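Local coordinates for putative nucleoprotein (Infectious salmon anemia virus, PDB 4EWC), which encapsidates the negative-strand viral RNA, protecting it from nucleases and forming the ribonucleoprotein that serves as template for transcription and replication, at residues D272-P277 against R469-I474; M265-S270 against M449-F454; N433-M438 against I474-T479. One frame throughout, in Å; residues are numbered along the deposited sequence.

Contact 1: residues D272-P277 against R469-I474; sequences DQLFAP and RYRSNI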
ATOM      1  N   ASP A 272      19.618   9.911  -4.995  1.00 55.25           N
ATOM      2  CA  ASP A 272      20.098   9.487  -6.310  1.00 50.17           C
ATOM      3  C   ASP A 272      19.729   8.059  -6.617  1.00 54.55           C
ATOM      4  O   ASP A 272      19.447   7.717  -7.766  1.00 58.60           O
ATOM      5  CB  ASP A 272      21.605   9.644  -6.427  1.00 51.15           C
ATOM      6  CG  ASP A 272      22.070  11.041  -6.067  1.00 70.80           C
ATOM      7  OD1 ASP A 272      21.233  11.983  -6.029  1.00 66.72           O
ATOM      8  OD2 ASP A 272      23.291  11.196  -5.819  1.00 72.59           O
ATOM      9  N   GLN A 273      19.739   7.206  -5.602  1.00 49.09           N
ATOM     10  CA  GLN A 273      19.395   5.812  -5.846  1.00 52.09           C
ATOM     11  C   GLN A 273      17.915   5.653  -6.125  1.00 49.38           C
ATOM     12  O   GLN A 273      17.486   4.605  -6.580  1.00 51.18           O
ATOM     13  CB  GLN A 273      19.848   4.923  -4.697  1.00 46.38           C
ATOM     14  CG  GLN A 273      21.202   4.349  -4.923  1.00 44.37           C
ATOM     15  CD  GLN A 273      21.612   3.452  -3.796  1.00 48.13           C
ATOM     16  OE1 GLN A 273      21.963   3.922  -2.714  1.00 49.44           O
ATOM     17  NE2 GLN A 273      21.542   2.144  -4.023  1.00 46.30           N
ATOM     18  N   LEU A 274      17.135   6.691  -5.843  1.00 49.42           N
ATOM     19  CA  LEU A 274      15.752   6.714  -6.301  1.00 48.94           C
ATOM     20  C   LEU A 274      15.759   6.753  -7.833  1.00 50.59           C
ATOM     21  O   LEU A 274      15.021   6.021  -8.499  1.00 53.01           O
ATOM     22  CB  LEU A 274      15.014   7.914  -5.733  1.00 47.64           C
ATOM     23  CG  LEU A 274      13.559   8.088  -6.139  1.00 46.08           C
ATOM     24  CD1 LEU A 274      12.854   6.777  -6.061  1.00 46.39           C
ATOM     25  CD2 LEU A 274      12.895   9.084  -5.212  1.00 51.43           C
ATOM     26  N   PHE A 275      16.627   7.587  -8.391  1.00 48.87           N
ATOM     27  CA  PHE A 275      16.683   7.746  -9.835  1.00 54.18           C
ATOM     28  C   PHE A 275      17.506   6.695 -10.542  1.00 53.54           C
ATOM     29  O   PHE A 275      17.182   6.312 -11.663  1.00 58.67           O
ATOM     30  CB  PHE A 275      17.118   9.165 -10.223  1.00 50.14           C
ATOM     31  CG  PHE A 275      16.100  10.194  -9.872  1.00 50.92           C
ATOM     32  CD1 PHE A 275      14.966  10.332 -10.640  1.00 51.94           C
ATOM     33  CD2 PHE A 275      16.241  10.976  -8.737  1.00 49.93           C
ATOM     34  CE1 PHE A 275      14.008  11.249 -10.317  1.00 48.70           C
ATOM     35  CE2 PHE A 275      15.289  11.891  -8.395  1.00 49.62           C
ATOM     36  CZ  PHE A 275      14.164  12.034  -9.198  1.00 54.71           C
ATOM     37  N   ALA A 276      18.566   6.226  -9.900  1.00 50.37           N
ATOM     38  CA  ALA A 276      19.360   5.140 -10.482  1.00 51.46           C
ATOM     39  C   ALA A 276      19.811   4.151  -9.399  1.00 44.89           C
ATOM     40  O   ALA A 276      20.923   4.244  -8.894  1.00 46.34           O
ATOM     41  CB  ALA A 276      20.552   5.706 -11.266  1.00 50.98           C
ATOM     42  N   PRO A 277      18.920   3.215  -9.035  1.00 43.76           N
ATOM     43  CA  PRO A 277      19.054   2.249  -7.938  1.00 46.13           C
ATOM     44  C   PRO A 277      20.341   1.450  -7.987  1.00 48.13           C
ATOM     45  O   PRO A 277      20.862   1.071  -6.935  1.00 48.38           O
ATOM     46  CB  PRO A 277      17.886   1.286  -8.167  1.00 47.61           C
ATOM     47  CG  PRO A 277      16.937   2.018  -8.944  1.00 46.10           C
ATOM     48  CD  PRO A 277      17.637   3.058  -9.733  1.00 45.26           C
ATOM     49  N   ARG A 469       4.456   7.429  -4.420  1.00 45.71           N
ATOM     50  CA  ARG A 469       4.748   6.070  -3.981  1.00 44.20           C
ATOM     51  C   ARG A 469       5.294   5.166  -5.108  1.00 49.69           C
ATOM     52  O   ARG A 469       5.862   4.087  -4.857  1.00 45.11           O
ATOM     53  CB  ARG A 469       3.500   5.481  -3.315  1.00 43.85           C
ATOM     54  CG  ARG A 469       3.202   4.032  -3.585  1.00 52.84           C
ATOM     55  CD  ARG A 469       1.823   3.626  -3.070  1.00 56.49           C
ATOM     56  NE  ARG A 469       1.764   3.447  -1.619  1.00 57.94           N
ATOM     57  CZ  ARG A 469       1.759   2.259  -1.017  1.00 55.65           C
ATOM     58  NH1 ARG A 469       1.816   1.147  -1.740  1.00 51.47           N
ATOM     59  NH2 ARG A 469       1.685   2.182   0.305  1.00 53.99           N
ATOM     60  N   TYR A 470       5.141   5.615  -6.357  1.00 51.96           N
ATOM     61  CA  TYR A 470       5.710   4.890  -7.503  1.00 48.10           C
ATOM     62  C   TYR A 470       6.754   5.688  -8.282  1.00 45.63           C
ATOM     63  O   TYR A 470       6.501   6.792  -8.743  1.00 53.00           O
ATOM     64  CB  TYR A 470       4.629   4.366  -8.452  1.00 48.89           C
ATOM     65  CG  TYR A 470       3.575   3.525  -7.781  1.00 46.27           C
ATOM     66  CD1 TYR A 470       3.803   2.193  -7.501  1.00 46.27           C
ATOM     67  CD2 TYR A 470       2.345   4.072  -7.431  1.00 45.66           C
ATOM     68  CE1 TYR A 470       2.841   1.422  -6.888  1.00 46.59           C
ATOM     69  CE2 TYR A 470       1.380   3.309  -6.824  1.00 45.25           C
ATOM     70  CZ  TYR A 470       1.639   1.980  -6.553  1.00 43.10           C
ATOM     71  OH  TYR A 470       0.686   1.215  -5.941  1.00 48.76           O
ATOM     72  N   ARG A 471       7.927   5.084  -8.405  1.00 42.39           N
ATOM     73  CA  ARG A 471       9.023   5.552  -9.234  1.00 47.70           C
ATOM     74  C   ARG A 471       8.547   5.723 -10.686  1.00 53.01           C
ATOM     75  O   ARG A 471       8.971   6.638 -11.386  1.00 54.91           O
ATOM     76  CB  ARG A 471      10.172   4.529  -9.165  1.00 46.84           C
ATOM     77  CG  ARG A 471      11.264   4.674 -10.227  1.00 48.74           C
ATOM     78  CD  ARG A 471      12.008   5.992 -10.092  1.00 51.08           C
ATOM     79  NE  ARG A 471      13.033   6.197 -11.123  1.00 56.22           N
ATOM     80  CZ  ARG A 471      12.886   6.991 -12.187  1.00 57.18           C
ATOM     81  NH1 ARG A 471      11.752   7.651 -12.385  1.00 51.20           N
ATOM     82  NH2 ARG A 471      13.875   7.124 -13.060  1.00 58.84           N
ATOM     83  N   SER A 472       7.643   4.854 -11.120  1.00 50.00           N
ATOM     84  CA  SER A 472       7.119   4.913 -12.473  1.00 57.68           C
ATOM     85  C   SER A 472       6.390   6.228 -12.800  1.00 55.15           C
ATOM     86  O   SER A 472       6.508   6.746 -13.915  1.00 49.74           O
ATOM     87  CB  SER A 472       6.239   3.688 -12.770  1.00 60.49           C
ATOM     88  OG  SER A 472       5.361   3.398 -11.695  1.00 57.89           O
ATOM     89  N   ASN A 473       5.664   6.760 -11.819  1.00 51.45           N
ATOM     90  CA  ASN A 473       4.956   8.035 -11.951  1.00 50.86           C
ATOM     91  C   ASN A 473       5.886   9.260 -11.926  1.00 56.37           C
ATOM     92  O   ASN A 473       5.463  10.386 -12.157  1.00 58.90           O
ATOM     93  CB  ASN A 473       3.896   8.171 -10.851  1.00 48.90           C
ATOM     94  CG  ASN A 473       2.732   7.209 -11.034  1.00 53.24           C
ATOM     95  OD1 ASN A 473       2.458   6.766 -12.156  1.00 54.83           O
ATOM     96  ND2 ASN A 473       2.042   6.874  -9.935  1.00 47.50           N
ATOM     97  N   ILE A 474       7.164   9.032 -11.668  1.00 57.73           N
ATOM     98  CA  ILE A 474       8.128  10.115 -11.590  1.00 58.52           C
ATOM     99  C   ILE A 474       8.713  10.398 -12.959  1.00 56.14           C
ATOM    100  O   ILE A 474       9.316   9.520 -13.572  1.00 51.80           O
ATOM    101  CB  ILE A 474       9.280   9.768 -10.597  1.00 52.42           C
ATOM    102  CG1 ILE A 474       8.759   9.827  -9.155  1.00 54.05           C
ATOM    103  CG2 ILE A 474      10.480  10.695 -10.812  1.00 51.13           C
ATOM    104  CD1 ILE A 474       9.745   9.373  -8.110  1.00 47.61           C
TER
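F275 meets I474 chiefly through ring carbon CE1, which lies 3.6 Å from I474 CG2; the two side chains cross at about a right angle, and the methyl approaches the ring obliquely. The branch that makes this touch, CG2, stands anti to the backbone N of I474, while the other branch runs from CG1 to CD1 and brings CD1 to 4.3 Å from L274 CD2. One isoleucine thus receives both apolar residues of the short helix 272-275. R471 supplies the rest of the contact. Its CD is 4.2 Å from L274 CD1, and beyond it the guanidinium turns across F275: CD1 of that ring sits over the centre of one guanidinium face, 4.1 Å above it, with the two planes inclined by 65°. NE of R471 also comes within 3.3 Å of L274 O, and NH2 within 3.7 Å of F275 O, so the cationic group lies near the carbonyl oxygens of two successive residues. The contact joins this helix to the loop between helix 457-463 and strand 488-491, within the orthomyxovirus nucleoprotein C-terminal family region. Behind the first shell, helix 438-449 underlies both segments, with T443 against L274, C444 against F275 and V440 against I474. D272 forms a salt bridge with R182. The neighbouring Q273 donates through NE2 to P277 O at 3.2 Å in a nearly straight bond, 173° at the hydrogen, tying the helical turn to the chain that follows. Y470 OH is hydrogen-bonded to V582 N of the second subunit.

Contact 2: residues M265-S270 against M449-F454; sequences MKSVLS and MVATAF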
HETATM    1  N   MSE A 265      26.518  11.562   4.244  1.00 44.58           N
HETATM    2  CA  MSE A 265      26.506  11.258   2.814  1.00 44.96           C
HETATM    3  C   MSE A 265      25.523  10.137   2.458  1.00 44.63           C
HETATM    4  O   MSE A 265      24.872  10.226   1.424  1.00 48.64           O
HETATM    5  CB  MSE A 265      27.921  11.071   2.218  1.00 41.29           C
HETATM    6  CG  MSE A 265      28.812  12.336   2.288  1.00 44.26           C
HETATM    7 SE   MSE A 265      28.047  13.982   1.488  0.78 53.22          SE
HETATM    8  CE  MSE A 265      26.630  14.481   2.700  1.00 55.96           C
ATOM      9  N   LYS A 266      25.379   9.134   3.330  1.00 36.74           N
ATOM     10  CA  LYS A 266      24.350   8.116   3.135  1.00 37.45           C
ATOM     11  C   LYS A 266      22.960   8.727   2.952  1.00 40.63           C
ATOM     12  O   LYS A 266      22.179   8.295   2.105  1.00 41.63           O
ATOM     13  CB  LYS A 266      24.319   7.065   4.249  1.00 38.73           C
ATOM     14  CG  LYS A 266      23.306   5.937   4.003  1.00 37.25           C
ATOM     15  CD  LYS A 266      23.323   4.850   5.088  1.00 47.50           C
ATOM     16  CE  LYS A 266      22.322   3.707   4.806  1.00 42.68           C
ATOM     17  NZ  LYS A 266      22.679   2.919   3.605  1.00 39.58           N
ATOM     18  N   SER A 267      22.653   9.757   3.727  1.00 42.59           N
ATOM     19  CA  SER A 267      21.342  10.381   3.632  1.00 39.43           C
ATOM     20  C   SER A 267      21.204  11.201   2.344  1.00 42.93           C
ATOM     21  O   SER A 267      20.239  11.048   1.604  1.00 43.26           O
ATOM     22  CB  SER A 267      21.077  11.226   4.854  1.00 36.09           C
ATOM     23  OG  SER A 267      20.924  10.430   5.995  1.00 38.52           O
ATOM     24  N   VAL A 268      22.189  12.044   2.071  1.00 40.65           N
ATOM     25  CA  VAL A 268      22.114  12.990   0.959  1.00 44.84           C
ATOM     26  C   VAL A 268      22.079  12.270  -0.380  1.00 52.78           C
ATOM     27  O   VAL A 268      21.324  12.640  -1.297  1.00 53.55           O
ATOM     28  CB  VAL A 268      23.322  13.962   0.980  1.00 44.64           C
ATOM     29  CG1 VAL A 268      23.626  14.506  -0.395  1.00 49.09           C
ATOM     30  CG2 VAL A 268      23.083  15.073   1.968  1.00 46.85           C
ATOM     31  N   LEU A 269      22.884  11.214  -0.476  1.00 47.73           N
ATOM     32  CA  LEU A 269      23.052  10.497  -1.726  1.00 46.91           C
ATOM     33  C   LEU A 269      21.946   9.480  -1.987  1.00 49.72           C
ATOM     34  O   LEU A 269      21.826   8.988  -3.100  1.00 53.72           O
ATOM     35  CB  LEU A 269      24.393   9.775  -1.745  1.00 46.62           C
ATOM     36  CG  LEU A 269      25.612  10.669  -1.751  1.00 50.15           C
ATOM     37  CD1 LEU A 269      26.845   9.799  -1.802  1.00 52.24           C
ATOM     38  CD2 LEU A 269      25.574  11.638  -2.911  1.00 47.25           C
ATOM     39  N   SER A 270      21.149   9.150  -0.974  1.00 47.01           N
ATOM     40  CA  SER A 270      20.139   8.112  -1.153  1.00 46.93           C
ATOM     41  C   SER A 270      19.031   8.528  -2.132  1.00 49.31           C
ATOM     42  O   SER A 270      18.341   7.684  -2.699  1.00 54.02           O
ATOM     43  CB  SER A 270      19.570   7.621   0.192  1.00 45.02           C
ATOM     44  OG  SER A 270      18.937   8.662   0.908  1.00 51.09           O
HETATM   45  N   MSE A 449      15.429  10.963   4.570  1.00 41.53           N
HETATM   46  CA  MSE A 449      15.106  10.801   5.985  1.00 37.87           C
HETATM   47  C   MSE A 449      15.319   9.373   6.499  1.00 43.24           C
HETATM   48  O   MSE A 449      15.811   9.178   7.607  1.00 45.43           O
HETATM   49  CB  MSE A 449      13.718  11.321   6.314  1.00 35.31           C
HETATM   50  CG  MSE A 449      13.662  12.838   6.308  1.00 48.86           C
HETATM   51 SE   MSE A 449      11.899  13.460   6.881  0.63 52.28          SE
HETATM   52  CE  MSE A 449      12.373  13.415   8.782  1.00 40.83           C
ATOM     53  N   VAL A 450      14.964   8.381   5.687  1.00 42.92           N
ATOM     54  CA  VAL A 450      15.170   7.002   6.066  1.00 40.44           C
ATOM     55  C   VAL A 450      16.456   6.472   5.460  1.00 40.30           C
ATOM     56  O   VAL A 450      16.814   5.300   5.657  1.00 36.12           O
ATOM     57  CB  VAL A 450      13.973   6.132   5.682  1.00 46.64           C
ATOM     58  CG1 VAL A 450      12.721   6.648   6.402  1.00 37.57           C
ATOM     59  CG2 VAL A 450      13.800   6.092   4.139  1.00 38.47           C
ATOM     60  N   ALA A 451      17.155   7.359   4.749  1.00 40.72           N
ATOM     61  CA  ALA A 451      18.482   7.060   4.191  1.00 43.15           C
ATOM     62  C   ALA A 451      18.538   5.785   3.354  1.00 41.79           C
ATOM     63  O   ALA A 451      19.514   5.040   3.425  1.00 43.55           O
ATOM     64  CB  ALA A 451      19.522   6.980   5.310  1.00 37.10           C
ATOM     65  N   THR A 452      17.497   5.538   2.566  1.00 41.05           N
ATOM     66  CA  THR A 452      17.491   4.365   1.686  1.00 44.02           C
ATOM     67  C   THR A 452      16.427   4.414   0.606  1.00 44.17           C
ATOM     68  O   THR A 452      15.259   4.662   0.883  1.00 49.45           O
ATOM     69  CB  THR A 452      17.361   3.026   2.472  1.00 43.92           C
ATOM     70  OG1 THR A 452      17.511   1.928   1.559  1.00 42.50           O
ATOM     71  CG2 THR A 452      16.016   2.928   3.246  1.00 36.12           C
ATOM     72  N   ALA A 453      16.823   4.159  -0.634  1.00 43.95           N
ATOM     73  CA  ALA A 453      15.834   4.084  -1.718  1.00 42.04           C
ATOM     74  C   ALA A 453      15.008   2.801  -1.656  1.00 41.82           C
ATOM     75  O   ALA A 453      14.047   2.653  -2.396  1.00 40.31           O
ATOM     76  CB  ALA A 453      16.501   4.231  -3.093  1.00 38.49           C
ATOM     77  N   PHE A 454      15.369   1.880  -0.773  1.00 41.12           N
ATOM     78  CA  PHE A 454      14.761   0.559  -0.817  1.00 38.78           C
ATOM     79  C   PHE A 454      13.768   0.327   0.291  1.00 38.85           C
ATOM     80  O   PHE A 454      13.393  -0.815   0.574  1.00 37.16           O
ATOM     81  CB  PHE A 454      15.851  -0.518  -0.849  1.00 37.00           C
ATOM     82  CG  PHE A 454      16.849  -0.289  -1.935  1.00 42.06           C
ATOM     83  CD1 PHE A 454      16.442  -0.294  -3.262  1.00 39.83           C
ATOM     84  CD2 PHE A 454      18.165   0.012  -1.646  1.00 40.65           C
ATOM     85  CE1 PHE A 454      17.331  -0.047  -4.265  1.00 39.17           C
ATOM     86  CE2 PHE A 454      19.065   0.267  -2.669  1.00 42.16           C
ATOM     87  CZ  PHE A 454      18.642   0.233  -3.978  1.00 38.92           C
TER
HETATM   88  O   HOH W   1      21.571   4.379   1.402  1.00 40.84           O
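K266 reaches over A451 with most of its length. From CB, its CG stands anti to the backbone N (chi1 -176°) and lies 4.1 Å from A451 CB; CD and CE continue past the carbonyl of the same residue, CE coming within 3.4 Å of A451 O. At chi4 the chain bends, and NZ donates to a water at 2.9 Å, which in turn donates to A451 O at 3.0 Å. The ammonium group also has a salt bridge to E296 and a hydrogen bond to C311 O, consistent with its being stable as a buried charge. A451 owes its place here to the end of helix 438-449: with positive phi it is the C-prime residue of a Schellman motif, in which T452 N reaches V447 O and A451 N reaches S448 O. Its CB passes alongside helix 253-269, where S267 OG is 3.8 Å from A451 CB. One turn further along, S270 OG packs against A451 CA at 3.7 Å while donating a hydrogen bond to S267 O, 2.8 Å away, with a weak one to V447 O. S270 CB rests near T452 N, and A453 CB lies 3.9 Å from S270 O. S448 OG also bonds to S267 O.

Contact 3: residues N433-M438 against I474-T479; sequences NSTFTM and IKANTT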
ATOM      1  N   ASN A 433       8.921  21.922 -10.798  1.00 57.62           N
ATOM      2  CA  ASN A 433       8.549  22.141 -12.180  1.00 53.06           C
ATOM      3  C   ASN A 433       7.686  20.989 -12.720  1.00 58.29           C
ATOM      4  O   ASN A 433       7.193  20.176 -11.947  1.00 57.32           O
ATOM      5  CB  ASN A 433       9.791  22.414 -13.038  1.00 51.78           C
ATOM      6  CG  ASN A 433      10.716  21.205 -13.173  1.00 54.48           C
ATOM      7  OD1 ASN A 433      10.275  20.059 -13.212  1.00 56.76           O
ATOM      8  ND2 ASN A 433      12.010  21.470 -13.283  1.00 51.97           N
ATOM      9  N   SER A 434       7.500  20.924 -14.037  1.00 54.51           N
ATOM     10  CA  SER A 434       6.652  19.893 -14.639  1.00 57.64           C
ATOM     11  C   SER A 434       7.143  18.460 -14.365  1.00 58.77           C
ATOM     12  O   SER A 434       6.327  17.549 -14.175  1.00 57.73           O
ATOM     13  CB  SER A 434       6.510  20.112 -16.155  1.00 56.42           C
ATOM     14  OG  SER A 434       7.739  19.887 -16.831  1.00 54.01           O
ATOM     15  N   THR A 435       8.462  18.269 -14.361  1.00 50.44           N
ATOM     16  CA  THR A 435       9.019  16.935 -14.194  1.00 56.78           C
ATOM     17  C   THR A 435       9.412  16.642 -12.738  1.00 57.75           C
ATOM     18  O   THR A 435       9.058  15.602 -12.172  1.00 54.34           O
ATOM     19  CB  THR A 435      10.211  16.703 -15.141  1.00 58.54           C
ATOM     20  OG1 THR A 435      11.205  17.704 -14.901  1.00 60.84           O
ATOM     21  CG2 THR A 435       9.747  16.795 -16.591  1.00 54.83           C
ATOM     22  N   PHE A 436      10.147  17.570 -12.137  1.00 59.04           N
ATOM     23  CA  PHE A 436      10.469  17.504 -10.723  1.00 51.85           C
ATOM     24  C   PHE A 436       9.366  18.214  -9.939  1.00 49.15           C
ATOM     25  O   PHE A 436       9.522  19.375  -9.563  1.00 50.73           O
ATOM     26  CB  PHE A 436      11.820  18.175 -10.489  1.00 53.23           C
ATOM     27  CG  PHE A 436      12.469  17.800  -9.183  1.00 53.95           C
ATOM     28  CD1 PHE A 436      12.185  18.505  -8.006  1.00 55.65           C
ATOM     29  CD2 PHE A 436      13.371  16.751  -9.124  1.00 51.00           C
ATOM     30  CE1 PHE A 436      12.790  18.148  -6.794  1.00 52.31           C
ATOM     31  CE2 PHE A 436      13.978  16.385  -7.901  1.00 48.95           C
ATOM     32  CZ  PHE A 436      13.688  17.084  -6.748  1.00 45.81           C
ATOM     33  N   THR A 437       8.254  17.516  -9.706  1.00 47.66           N
ATOM     34  CA  THR A 437       7.086  18.108  -9.041  1.00 48.12           C
ATOM     35  C   THR A 437       7.218  18.096  -7.527  1.00 51.59           C
ATOM     36  O   THR A 437       8.189  17.571  -6.979  1.00 53.42           O
ATOM     37  CB  THR A 437       5.779  17.371  -9.398  1.00 51.39           C
ATOM     38  OG1 THR A 437       5.747  16.103  -8.737  1.00 54.46           O
ATOM     39  CG2 THR A 437       5.671  17.154 -10.897  1.00 54.88           C
HETATM   40  N   MSE A 438       6.225  18.656  -6.851  1.00 49.38           N
HETATM   41  CA  MSE A 438       6.257  18.732  -5.406  1.00 48.81           C
HETATM   42  C   MSE A 438       6.233  17.337  -4.805  1.00 51.72           C
HETATM   43  O   MSE A 438       6.944  17.056  -3.835  1.00 56.86           O
HETATM   44  CB  MSE A 438       5.106  19.590  -4.875  1.00 45.43           C
HETATM   45  CG  MSE A 438       5.000  19.597  -3.354  1.00 57.92           C
HETATM   46 SE   MSE A 438       6.538  20.473  -2.474  0.69 53.61          SE
HETATM   47  CE  MSE A 438       6.242  22.305  -3.017  1.00 52.08           C
ATOM     48  N   ILE A 474       7.164   9.032 -11.668  1.00 57.73           N
ATOM     49  CA  ILE A 474       8.128  10.115 -11.590  1.00 58.52           C
ATOM     50  C   ILE A 474       8.713  10.398 -12.959  1.00 56.14           C
ATOM     51  O   ILE A 474       9.316   9.520 -13.572  1.00 51.80           O
ATOM     52  CB  ILE A 474       9.280   9.768 -10.597  1.00 52.42           C
ATOM     53  CG1 ILE A 474       8.759   9.827  -9.155  1.00 54.05           C
ATOM     54  CG2 ILE A 474      10.480  10.695 -10.812  1.00 51.13           C
ATOM     55  CD1 ILE A 474       9.745   9.373  -8.110  1.00 47.61           C
ATOM     56  N   LYS A 475       8.546  11.629 -13.436  1.00 54.51           N
ATOM     57  CA  LYS A 475       9.007  11.977 -14.790  1.00 57.97           C
ATOM     58  C   LYS A 475      10.446  12.524 -14.826  1.00 53.19           C
ATOM     59  O   LYS A 475      11.113  12.452 -15.846  1.00 46.17           O
ATOM     60  CB  LYS A 475       8.017  12.929 -15.484  1.00 57.49           C
ATOM     61  CG  LYS A 475       6.556  12.453 -15.482  1.00 58.68           C
ATOM     62  CD  LYS A 475       6.470  10.952 -15.783  1.00 67.52           C
ATOM     63  CE  LYS A 475       5.025  10.440 -15.816  1.00 75.75           C
ATOM     64  NZ  LYS A 475       4.988   8.967 -16.119  1.00 70.18           N
ATOM     65  N   ALA A 476      10.925  13.057 -13.707  1.00 54.96           N
ATOM     66  CA  ALA A 476      12.290  13.577 -13.649  1.00 52.67           C
ATOM     67  C   ALA A 476      13.312  12.450 -13.765  1.00 53.11           C
ATOM     68  O   ALA A 476      13.005  11.292 -13.495  1.00 54.91           O
ATOM     69  CB  ALA A 476      12.510  14.360 -12.360  1.00 48.39           C
ATOM     70  N   ASN A 477      14.539  12.787 -14.149  1.00 55.36           N
ATOM     71  CA  ASN A 477      15.607  11.792 -14.192  1.00 52.40           C
ATOM     72  C   ASN A 477      16.736  12.028 -13.197  1.00 51.28           C
ATOM     73  O   ASN A 477      17.732  11.324 -13.198  1.00 47.60           O
ATOM     74  CB  ASN A 477      16.165  11.728 -15.599  1.00 56.05           C
ATOM     75  CG  ASN A 477      15.169  11.155 -16.563  1.00 70.36           C
ATOM     76  OD1 ASN A 477      14.344  10.315 -16.176  1.00 70.05           O
ATOM     77  ND2 ASN A 477      15.214  11.608 -17.820  1.00 63.34           N
ATOM     78  N   THR A 478      16.580  13.043 -12.358  1.00 53.32           N
ATOM     79  CA  THR A 478      17.643  13.443 -11.454  1.00 52.17           C
ATOM     80  C   THR A 478      17.187  14.557 -10.528  1.00 55.24           C
ATOM     81  O   THR A 478      16.245  15.302 -10.836  1.00 52.80           O
ATOM     82  CB  THR A 478      18.903  13.918 -12.215  1.00 50.14           C
ATOM     83  OG1 THR A 478      19.947  14.210 -11.278  1.00 50.29           O
ATOM     84  CG2 THR A 478      18.597  15.123 -13.061  1.00 34.19           C
ATOM     85  N   THR A 479      17.873  14.649  -9.393  1.00 49.84           N
ATOM     86  CA  THR A 479      17.607  15.659  -8.381  1.00 49.27           C
ATOM     87  C   THR A 479      18.355  16.950  -8.709  1.00 48.16           C
ATOM     88  O   THR A 479      18.015  18.016  -8.205  1.00 51.39           O
ATOM     89  CB  THR A 479      18.028  15.163  -6.971  1.00 45.31           C
ATOM     90  OG1 THR A 479      19.321  14.555  -7.050  1.00 48.84           O
ATOM     91  CG2 THR A 479      17.069  14.117  -6.471  1.00 48.80           C
TER
HETATM   92  O   HOH W   2       7.035  13.571 -12.460  1.00 51.82           O
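The ring of F436 comes up to the 474-479 loop at its far end, with CG anti to the backbone N (chi1 -161°), and three residues of that loop approach it obliquely. CD2 lies 3.6 Å from T478 O and 4.1 Å from A476 CB, whereas CE2 reaches the next residue and sits 3.7 Å from T479 CA. The methyl CG2 of T479 also comes near CE2, so one side of the ring, CD2 and CE2, makes the contact. A476 directs its CB toward the 433-438 loop and packs against the peptide between T435 and F436, 3.7 Å from T435 O. Beside it the backbones are bridged by water: a water donates to T435 O at 2.9 Å and accepts from K475 N. These segments are two loops of the orthomyxovirus nucleoprotein C-terminal family region, one linking strand 429-432 to helix 438-449, the other following helix 457-463. The first is shaped by N433, whose OD1 accepts from T435 N in an Asx turn and from F436 N, at 2.7 Å, in an Asx motif. T435 OG1 donates to the same oxygen at 3.0 Å, so three bonds grip it and hold the backbone that presents F436. T437 follows as the N-cap of helix 438-449, its OG1 hydrogen-bonded to S439 OG. Outside the two loops, A441 and Q175 also touch F436, and W174 and C444 touch T479.

The first segments of contacts 2 and 1, 265-270 and 272-277, follow each other along helices 253-269 and 272-275; 433-438, 449-454, 469-474 and 474-479 come later, in the C-terminal family region. Contacts 1 and 3 share I474, their centres about 10 Å apart, and F275 also packs on A476 and T479. Contacts 1 and 2, with centres about 13 Å apart, touch where Q273 meets A453 and F454. Contacts 2 and 3, about 18 Å between centres, are not in touch. Helix 438-449 begins in contact 3 and ends in contact 2. Residues distant in sequence are thereby joined around it, and contacts 1 and 2 also reach the second subunit.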